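Local coordinates for UDP-glucose:anthocyanidin 3-O-glucosyltransferase (Clitoria ternatea, PDB 4REL), which is a plant glycosyltransferase of the GT-B clan, whose fold joins two Rossmann-like domains facing each other across a cleft, at residues V25-A29 and P56-R60; V337-V341 and L399-L403; W379-V383 and K410-A415. All coordinates share one frame; numbering follows the deposited sequence.

Contact 1: residues V25-A29 and P56-R60; sequences VLKLA and PNNIR. With ACT (acetate ion), chain G.
I59 reaches across to V25, L26 and A29, joining helix 18-31 to the edge strand 59-64 of the N-terminal Rossmann-like sheet. From its CB the longer branch leaves beside the backbone N, with CG1 anti to the carbonyl carbon (chi1 -61°). CG1 meets A29 CB at 3.7 Å. One atom further, CD1 has two neighbours: L26 CD2 at 3.7 Å and V25 CG1 at 3.8 Å. The same L26 methyl also touches the proline that opens the type I turn P56-I59, with L26 CD2 3.6 Å from P56 CD.

Polar contacts lie next to this greasy patch. N58 gives its amide ND2 to A29 O at 3.1 Å (N-H...O 157°), arriving well to the side of the carbonyl, at a C=O...N angle of 112°. ND2 also bonds T35 O, which helps fix the amide rotation, and a water spans N58 OD1 and, weakly, A29 O. Beyond the turn, R60 holds an acetate ion, probably from the crystallisation liquor, which S36 OG also binds. The carboxylate lies at the guanidinium edge: R60 NH1 donates to acetate O at 2.8 Å and NH2 to acetate OXT at 2.9 Å.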
loop_
_atom_site.group_PDB
_atom_site.type_symbol
_atom_site.label_atom_id
_atom_site.label_comp_id
_atom_site.label_asym_id
_atom_site.label_seq_id
_atom_site.Cartn_x
_atom_site.Cartn_y
_atom_site.Cartn_z
ATOM N N VAL A 25 -10.640 -10.835 0.962
ATOM C CA VAL A 25 -12.014 -11.351 1.005
ATOM C C VAL A 25 -12.231 -12.468 -0.021
ATOM O O VAL A 25 -12.914 -13.463 0.262
ATOM C CB VAL A 25 -13.041 -10.206 0.807
ATOM C CG1 VAL A 25 -14.453 -10.764 0.615
ATOM C CG2 VAL A 25 -13.005 -9.259 2.008
ATOM N N LEU A 26 -11.643 -12.321 -1.208
ATOM C CA LEU A 26 -11.725 -13.387 -2.211
ATOM C C LEU A 26 -11.134 -14.692 -1.673
ATOM O O LEU A 26 -11.703 -15.765 -1.881
ATOM C CB LEU A 26 -11.023 -12.980 -3.514
ATOM C CG LEU A 26 -11.763 -11.959 -4.380
ATOM C CD1 LEU A 26 -10.874 -11.412 -5.480
ATOM C CD2 LEU A 26 -13.020 -12.571 -4.994
ATOM N N LYS A 27 -10.003 -14.600 -0.983
ATOM C CA LYS A 27 -9.358 -15.797 -0.425
ATOM C C LYS A 27 -10.235 -16.426 0.649
ATOM O O LYS A 27 -10.396 -17.645 0.696
ATOM C CB LYS A 27 -7.990 -15.460 0.177
ATOM C CG LYS A 27 -6.926 -15.056 -0.849
ATOM C CD LYS A 27 -5.669 -14.520 -0.154
ATOM C CE LYS A 27 -4.730 -13.862 -1.158
ATOM N NZ LYS A 27 -3.511 -13.330 -0.477
ATOM N N LEU A 28 -10.776 -15.585 1.525
ATOM C CA LEU A 28 -11.645 -16.067 2.604
ATOM C C LEU A 28 -12.935 -16.669 2.046
ATOM O O LEU A 28 -13.422 -17.683 2.548
ATOM C CB LEU A 28 -11.988 -14.927 3.570
ATOM C CG LEU A 28 -10.798 -14.371 4.360
ATOM C CD1 LEU A 28 -11.211 -13.110 5.126
ATOM C CD2 LEU A 28 -10.237 -15.421 5.315
ATOM N N ALA A 29 -13.504 -16.027 1.028
ATOM C CA ALA A 29 -14.749 -16.513 0.439
ATOM C C ALA A 29 -14.549 -17.851 -0.270
ATOM O O ALA A 29 -15.444 -18.700 -0.288
ATOM C CB ALA A 29 -15.321 -15.486 -0.516
ATOM N N PRO A 56 -17.370 -14.333 -6.750
ATOM C CA PRO A 56 -18.031 -15.552 -6.274
ATOM C C PRO A 56 -19.401 -15.281 -5.671
ATOM O O PRO A 56 -19.706 -14.156 -5.262
ATOM C CB PRO A 56 -17.066 -16.090 -5.201
ATOM C CG PRO A 56 -16.106 -14.993 -4.930
ATOM C CD PRO A 56 -16.012 -14.208 -6.196
ATOM N N ASN A 57 -20.221 -16.323 -5.628
ATOM C CA ASN A 57 -21.610 -16.199 -5.220
ATOM C C ASN A 57 -21.798 -15.773 -3.766
ATOM O O ASN A 57 -22.816 -15.175 -3.422
ATOM C CB ASN A 57 -22.337 -17.518 -5.485
ATOM C CG ASN A 57 -22.138 -18.014 -6.904
ATOM O OD1 ASN A 57 -22.206 -17.238 -7.862
ATOM N ND2 ASN A 57 -21.883 -19.312 -7.047
ATOM N N ASN A 58 -20.817 -16.064 -2.917
ATOM C CA ASN A 58 -20.946 -15.719 -1.501
ATOM C C ASN A 58 -20.396 -14.332 -1.127
ATOM O O ASN A 58 -20.341 -13.978 0.055
ATOM C CB ASN A 58 -20.376 -16.820 -0.592
ATOM C CG ASN A 58 -18.887 -17.057 -0.795
ATOM O OD1 ASN A 58 -18.350 -16.887 -1.895
ATOM N ND2 ASN A 58 -18.212 -17.459 0.277
ATOM N N ILE A 59 -19.997 -13.558 -2.138
ATOM C CA ILE A 59 -19.639 -12.155 -1.936
ATOM C C ILE A 59 -20.727 -11.286 -2.556
ATOM O O ILE A 59 -21.096 -11.467 -3.725
ATOM C CB ILE A 59 -18.277 -11.786 -2.568
ATOM C CG1 ILE A 59 -17.153 -12.612 -1.936
ATOM C CG2 ILE A 59 -18.017 -10.299 -2.399
ATOM C CD1 ILE A 59 -15.765 -12.340 -2.534
ATOM N N ARG A 60 -21.264 -10.364 -1.768
ATOM C CA ARG A 60 -22.291 -9.456 -2.261
ATOM C C ARG A 60 -21.816 -8.047 -1.994
ATOM O O ARG A 60 -21.163 -7.798 -0.984
ATOM C CB ARG A 60 -23.618 -9.704 -1.548
ATOM C CG ARG A 60 -24.215 -11.067 -1.871
ATOM C CD ARG A 60 -25.344 -11.447 -0.922
ATOM N NE ARG A 60 -25.801 -12.817 -1.185
ATOM C CZ ARG A 60 -25.295 -13.903 -0.606
ATOM N NH1 ARG A 60 -24.327 -13.790 0.290
ATOM N NH2 ARG A 60 -25.765 -15.107 -0.917
HETATM C C ACT G . -23.682 -17.387 0.593
HETATM O O ACT G . -23.838 -16.327 1.238
HETATM O OXT ACT G . -24.124 -17.509 -0.575
HETATM C CH3 ACT G . -23.074 -18.576 1.288
HETATM O O HOH W 1 -16.347 -18.204 -2.994
#

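Contact 2: residues V337-V341 and L399-L403; sequences VGVFV and LNLIL
The flat group where the strand meets the helix is the G338-V339 peptide, and L403 sits on one of its faces: the methyl CD2 stands almost straight above G338 C, at 3.6 Å. With no side chain on G338, this methyl can come right down onto the backbone. I402 approaches the same peptide from its oxygen end, CG2 lying 3.9 Å from G338 O. On the other side of the strand the F340 ring meets Y268 of the neighbouring strand 266-270, the two planes nearly parallel.

V339 and V341 both point at the helix; V339 makes the closer contacts, and its branches divide the work. CG2, anti to the backbone N, touches I402 CG2 at 3.6 Å. CG1 lies between the backbone N and the carbonyl carbon (chi1 70°), turned to L403, whose CG is 3.9 Å from V339 CG1. This is helix-on-sheet packing in the C-terminal Rossmann-like domain: the last turn of helix 392-403 lies against inner strand 337-342, and the axes of the two short segments come within 8.3 Å and run at 138° to each other. Further along the strand, L399 supplies CD2 to both valines, 4.2 Å from V339 CG1 and 4.3 Å from V341 CG2, while I360 on the adjacent strand packs against all three residues.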
loop_
_atom_site.group_PDB
_atom_site.type_symbol
_atom_site.label_atom_id
_atom_site.label_comp_id
_atom_site.label_asym_id
_atom_site.label_seq_id
_atom_site.Cartn_x
_atom_site.Cartn_y
_atom_site.Cartn_z
ATOM N N VAL A 337 14.097 -5.716 -16.103
ATOM C CA VAL A 337 14.009 -4.547 -15.218
ATOM C C VAL A 337 15.068 -4.627 -14.125
ATOM O O VAL A 337 15.105 -5.596 -13.362
ATOM C CB VAL A 337 12.599 -4.413 -14.597
ATOM C CG1 VAL A 337 12.536 -3.243 -13.597
ATOM C CG2 VAL A 337 11.558 -4.242 -15.695
ATOM N N GLY A 338 15.925 -3.606 -14.053
ATOM C CA GLY A 338 17.051 -3.625 -13.137
ATOM C C GLY A 338 16.890 -2.688 -11.960
ATOM O O GLY A 338 17.585 -2.820 -10.957
ATOM N N VAL A 339 15.969 -1.739 -12.066
ATOM C CA VAL A 339 15.703 -0.840 -10.946
ATOM C C VAL A 339 14.290 -0.284 -11.062
ATOM O O VAL A 339 13.792 -0.080 -12.171
ATOM C CB VAL A 339 16.765 0.302 -10.856
ATOM C CG1 VAL A 339 16.620 1.291 -12.015
ATOM C CG2 VAL A 339 16.678 1.027 -9.519
ATOM N N PHE A 340 13.648 -0.067 -9.912
ATOM C CA PHE A 340 12.305 0.488 -9.832
ATOM C C PHE A 340 12.438 1.840 -9.126
ATOM O O PHE A 340 12.882 1.910 -7.977
ATOM C CB PHE A 340 11.432 -0.453 -9.010
ATOM C CG PHE A 340 10.009 0.016 -8.807
ATOM C CD1 PHE A 340 9.374 0.845 -9.724
ATOM C CD2 PHE A 340 9.304 -0.392 -7.685
ATOM C CE1 PHE A 340 8.058 1.251 -9.527
ATOM C CE2 PHE A 340 7.989 0.018 -7.476
ATOM C CZ PHE A 340 7.369 0.841 -8.402
ATOM N N VAL A 341 12.087 2.909 -9.835
ATOM C CA VAL A 341 12.159 4.259 -9.296
ATOM C C VAL A 341 10.741 4.581 -8.851
ATOM O O VAL A 341 9.809 4.631 -9.673
ATOM C CB VAL A 341 12.642 5.222 -10.379
ATOM C CG1 VAL A 341 12.718 6.653 -9.839
ATOM C CG2 VAL A 341 13.997 4.750 -10.913
ATOM N N LEU A 399 20.863 6.099 -10.457
ATOM C CA LEU A 399 20.638 5.147 -11.545
ATOM C C LEU A 399 21.912 4.372 -11.829
ATOM O O LEU A 399 21.875 3.154 -11.994
ATOM C CB LEU A 399 20.161 5.865 -12.813
ATOM C CG LEU A 399 18.716 6.371 -12.798
ATOM C CD1 LEU A 399 18.472 7.369 -13.924
ATOM C CD2 LEU A 399 17.790 5.190 -12.958
ATOM N N ASN A 400 23.050 5.065 -11.866
ATOM C CA ASN A 400 24.309 4.372 -12.125
ATOM C C ASN A 400 24.696 3.409 -11.015
ATOM O O ASN A 400 25.159 2.296 -11.280
ATOM C CB ASN A 400 25.440 5.370 -12.378
ATOM C CG ASN A 400 25.481 5.840 -13.816
ATOM O OD1 ASN A 400 26.067 5.186 -14.680
ATOM N ND2 ASN A 400 24.862 6.981 -14.080
ATOM N N LEU A 401 24.505 3.851 -9.777
ATOM C CA LEU A 401 24.838 3.046 -8.608
ATOM C C LEU A 401 24.151 1.691 -8.664
ATOM O O LEU A 401 24.811 0.654 -8.578
ATOM C CB LEU A 401 24.443 3.778 -7.325
ATOM C CG LEU A 401 24.590 2.966 -6.038
ATOM C CD1 LEU A 401 26.054 2.630 -5.817
ATOM C CD2 LEU A 401 24.039 3.738 -4.857
ATOM N N ILE A 402 22.831 1.704 -8.839
ATOM C CA ILE A 402 22.049 0.468 -8.819
ATOM C C ILE A 402 22.193 -0.359 -10.102
ATOM O O ILE A 402 22.350 -1.578 -10.044
ATOM C CB ILE A 402 20.557 0.760 -8.580
ATOM C CG1 ILE A 402 20.351 1.546 -7.272
ATOM C CG2 ILE A 402 19.738 -0.531 -8.596
ATOM C CD1 ILE A 402 20.834 0.836 -6.020
ATOM N N LEU A 403 22.137 0.285 -11.263
ATOM C CA LEU A 403 22.122 -0.473 -12.519
ATOM C C LEU A 403 23.468 -1.060 -12.950
ATOM O O LEU A 403 23.505 -2.175 -13.465
ATOM C CB LEU A 403 21.550 0.360 -13.665
ATOM C CG LEU A 403 20.037 0.531 -13.631
ATOM C CD1 LEU A 403 19.607 1.539 -14.705
ATOM C CD2 LEU A 403 19.363 -0.819 -13.852
#

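Contact 3: residues W379-V383 and K410-A415; sequences WEVGV and KIRDNA
E380 and K410 form the charged part of this contact. The lysine chain is fully extended, and its NZ reaches E380 OE2 at 2.8 Å; it comes in on the syn side of that oxygen but 32° out of the carboxylate plane. E380 OE1 stays further off, 3.6 Å from K410 NZ, so the grip is one-sided.

A second polar link uses the E380 backbone. N414 ND2 donates to E380 O over 3.0 Å, a fairly straight bond (N-H...O 161°) with the oxygen practically in the amide plane of N414. E380 is the residue that breaks out of helix 368-378, with a positive phi of 52°, and its carbonyl faces helix 409-425. From here the chain enters strand 382-384, an edge strand of the six-stranded parallel sheet in the C-terminal Rossmann-like domain.

Apolar contacts complete the interface, and I411 makes most of them. Its CG2 presses on the V381-G382 peptide, 3.6 Å from V381 C; G382 N, buried here, has no hydrogen-bond partner in the model. At the other branch, I411 CD1 meets V383 CG1 at 3.8 Å, the side chains crossing at about a right angle. V381 CG1 lies alongside the helix backbone, 3.7 Å from A415 N.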
loop_
_atom_site.group_PDB
_atom_site.type_symbol
_atom_site.label_atom_id
_atom_site.label_comp_id
_atom_site.label_asym_id
_atom_site.label_seq_id
_atom_site.Cartn_x
_atom_site.Cartn_y
_atom_site.Cartn_z
ATOM N N TRP A 379 16.322 -3.408 4.962
ATOM C CA TRP A 379 16.482 -4.423 3.915
ATOM C C TRP A 379 17.737 -4.207 3.081
ATOM O O TRP A 379 18.309 -5.169 2.552
ATOM C CB TRP A 379 15.284 -4.410 2.973
ATOM C CG TRP A 379 13.969 -4.685 3.625
ATOM C CD1 TRP A 379 13.746 -5.357 4.794
ATOM C CD2 TRP A 379 12.685 -4.279 3.144
ATOM N NE1 TRP A 379 12.394 -5.407 5.056
ATOM C CE2 TRP A 379 11.724 -4.744 4.062
ATOM C CE3 TRP A 379 12.254 -3.575 2.015
ATOM C CZ2 TRP A 379 10.359 -4.521 3.889
ATOM C CZ3 TRP A 379 10.906 -3.350 1.846
ATOM C CH2 TRP A 379 9.970 -3.819 2.780
ATOM N N GLU A 380 18.151 -2.944 2.960
ATOM C CA GLU A 380 19.242 -2.539 2.068
ATOM C C GLU A 380 19.060 -3.045 0.630
ATOM O O GLU A 380 19.985 -3.619 0.042
ATOM C CB GLU A 380 20.604 -2.952 2.641
ATOM C CG GLU A 380 20.854 -2.363 4.030
ATOM C CD GLU A 380 22.243 -2.640 4.568
ATOM O OE1 GLU A 380 22.349 -3.392 5.554
ATOM O OE2 GLU A 380 23.218 -2.100 4.016
ATOM N N VAL A 381 17.879 -2.795 0.063
ATOM C CA VAL A 381 17.565 -3.236 -1.298
ATOM C C VAL A 381 17.317 -2.031 -2.188
ATOM O O VAL A 381 16.684 -2.130 -3.236
ATOM C CB VAL A 381 16.349 -4.191 -1.360
ATOM C CG1 VAL A 381 16.677 -5.532 -0.711
ATOM C CG2 VAL A 381 15.090 -3.571 -0.725
ATOM N N GLY A 382 17.830 -0.887 -1.763
ATOM C CA GLY A 382 17.660 0.323 -2.543
ATOM C C GLY A 382 18.253 1.535 -1.867
ATOM O O GLY A 382 18.874 1.418 -0.804
ATOM N N VAL A 383 18.065 2.695 -2.493
ATOM C CA VAL A 383 18.548 3.966 -1.943
ATOM C C VAL A 383 17.442 5.006 -2.016
ATOM O O VAL A 383 16.565 4.950 -2.885
ATOM C CB VAL A 383 19.803 4.505 -2.678
ATOM C CG1 VAL A 383 21.003 3.589 -2.450
ATOM C CG2 VAL A 383 19.535 4.676 -4.161
ATOM N N LYS A 410 26.118 -4.879 -3.526
ATOM C CA LYS A 410 25.500 -5.320 -2.282
ATOM C C LYS A 410 23.981 -5.178 -2.360
ATOM O O LYS A 410 23.235 -6.087 -1.999
ATOM C CB LYS A 410 26.032 -4.516 -1.095
ATOM C CG LYS A 410 25.270 -4.789 0.197
ATOM C CD LYS A 410 25.703 -3.873 1.343
ATOM C CE LYS A 410 25.054 -4.302 2.661
ATOM N NZ LYS A 410 25.564 -3.531 3.838
ATOM N N ILE A 411 23.522 -4.024 -2.830
ATOM C CA ILE A 411 22.089 -3.790 -2.970
ATOM C C ILE A 411 21.435 -4.767 -3.948
ATOM O O ILE A 411 20.352 -5.316 -3.680
ATOM C CB ILE A 411 21.827 -2.336 -3.387
ATOM C CG1 ILE A 411 22.020 -1.437 -2.166
ATOM C CG2 ILE A 411 20.427 -2.176 -3.951
ATOM C CD1 ILE A 411 22.202 0.021 -2.504
ATOM N N ARG A 412 22.088 -4.996 -5.081
ATOM C CA ARG A 412 21.579 -5.949 -6.063
ATOM C C ARG A 412 21.519 -7.354 -5.473
ATOM O O ARG A 412 20.538 -8.076 -5.671
ATOM C CB ARG A 412 22.435 -5.921 -7.339
ATOM C CG ARG A 412 22.265 -4.615 -8.145
ATOM C CD ARG A 412 22.917 -4.667 -9.527
ATOM N NE ARG A 412 24.366 -4.868 -9.427
ATOM C CZ ARG A 412 25.275 -3.898 -9.327
ATOM N NH1 ARG A 412 24.916 -2.619 -9.316
ATOM N NH2 ARG A 412 26.563 -4.217 -9.242
ATOM N N ASP A 413 22.562 -7.736 -4.738
ATOM C CA ASP A 413 22.604 -9.061 -4.120
ATOM C C ASP A 413 21.516 -9.195 -3.069
ATOM O O ASP A 413 20.857 -10.243 -2.957
ATOM C CB ASP A 413 23.974 -9.325 -3.480
ATOM C CG ASP A 413 25.062 -9.615 -4.502
ATOM O OD1 ASP A 413 24.736 -9.878 -5.682
ATOM O OD2 ASP A 413 26.251 -9.585 -4.116
ATOM N N ASN A 414 21.328 -8.133 -2.290
ATOM C CA ASN A 414 20.309 -8.135 -1.249
ATOM C C ASN A 414 18.911 -8.270 -1.831
ATOM O O ASN A 414 18.058 -8.933 -1.254
ATOM C CB ASN A 414 20.395 -6.872 -0.382
ATOM C CG ASN A 414 21.612 -6.870 0.517
ATOM O OD1 ASN A 414 22.205 -7.920 0.772
ATOM N ND2 ASN A 414 21.980 -5.697 1.019
ATOM N N ALA A 415 18.675 -7.644 -2.975
ATOM C CA ALA A 415 17.361 -7.740 -3.605
ATOM C C ALA A 415 17.046 -9.193 -3.953
ATOM O O ALA A 415 15.907 -9.648 -3.795
ATOM C CB ALA A 415 17.288 -6.852 -4.857
#

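Overall arrangement
Contact 1 belongs to the N-terminal Rossmann-like sheet, contacts 2 and 3 to the C-terminal one, on opposite sides of the chain's centre: the centre of contact 1 is about 39 Å from that of contact 2 and about 37 Å from that of contact 3. The latter two are neighbours, centres about 11 Å apart, and they touch: I402 O probably accepts a hydrogen bond from R412 NH1 at 2.9 Å, while I402 CD1 packs on I411 CG2. The bound kaempferol (KMP) draws its pocket from both halves. H17 just precedes helix 18-31 of contact 1; F365, G366 and D367 precede helix 368-378, which leads to W379, whose side chain is about 14 Å from KMP.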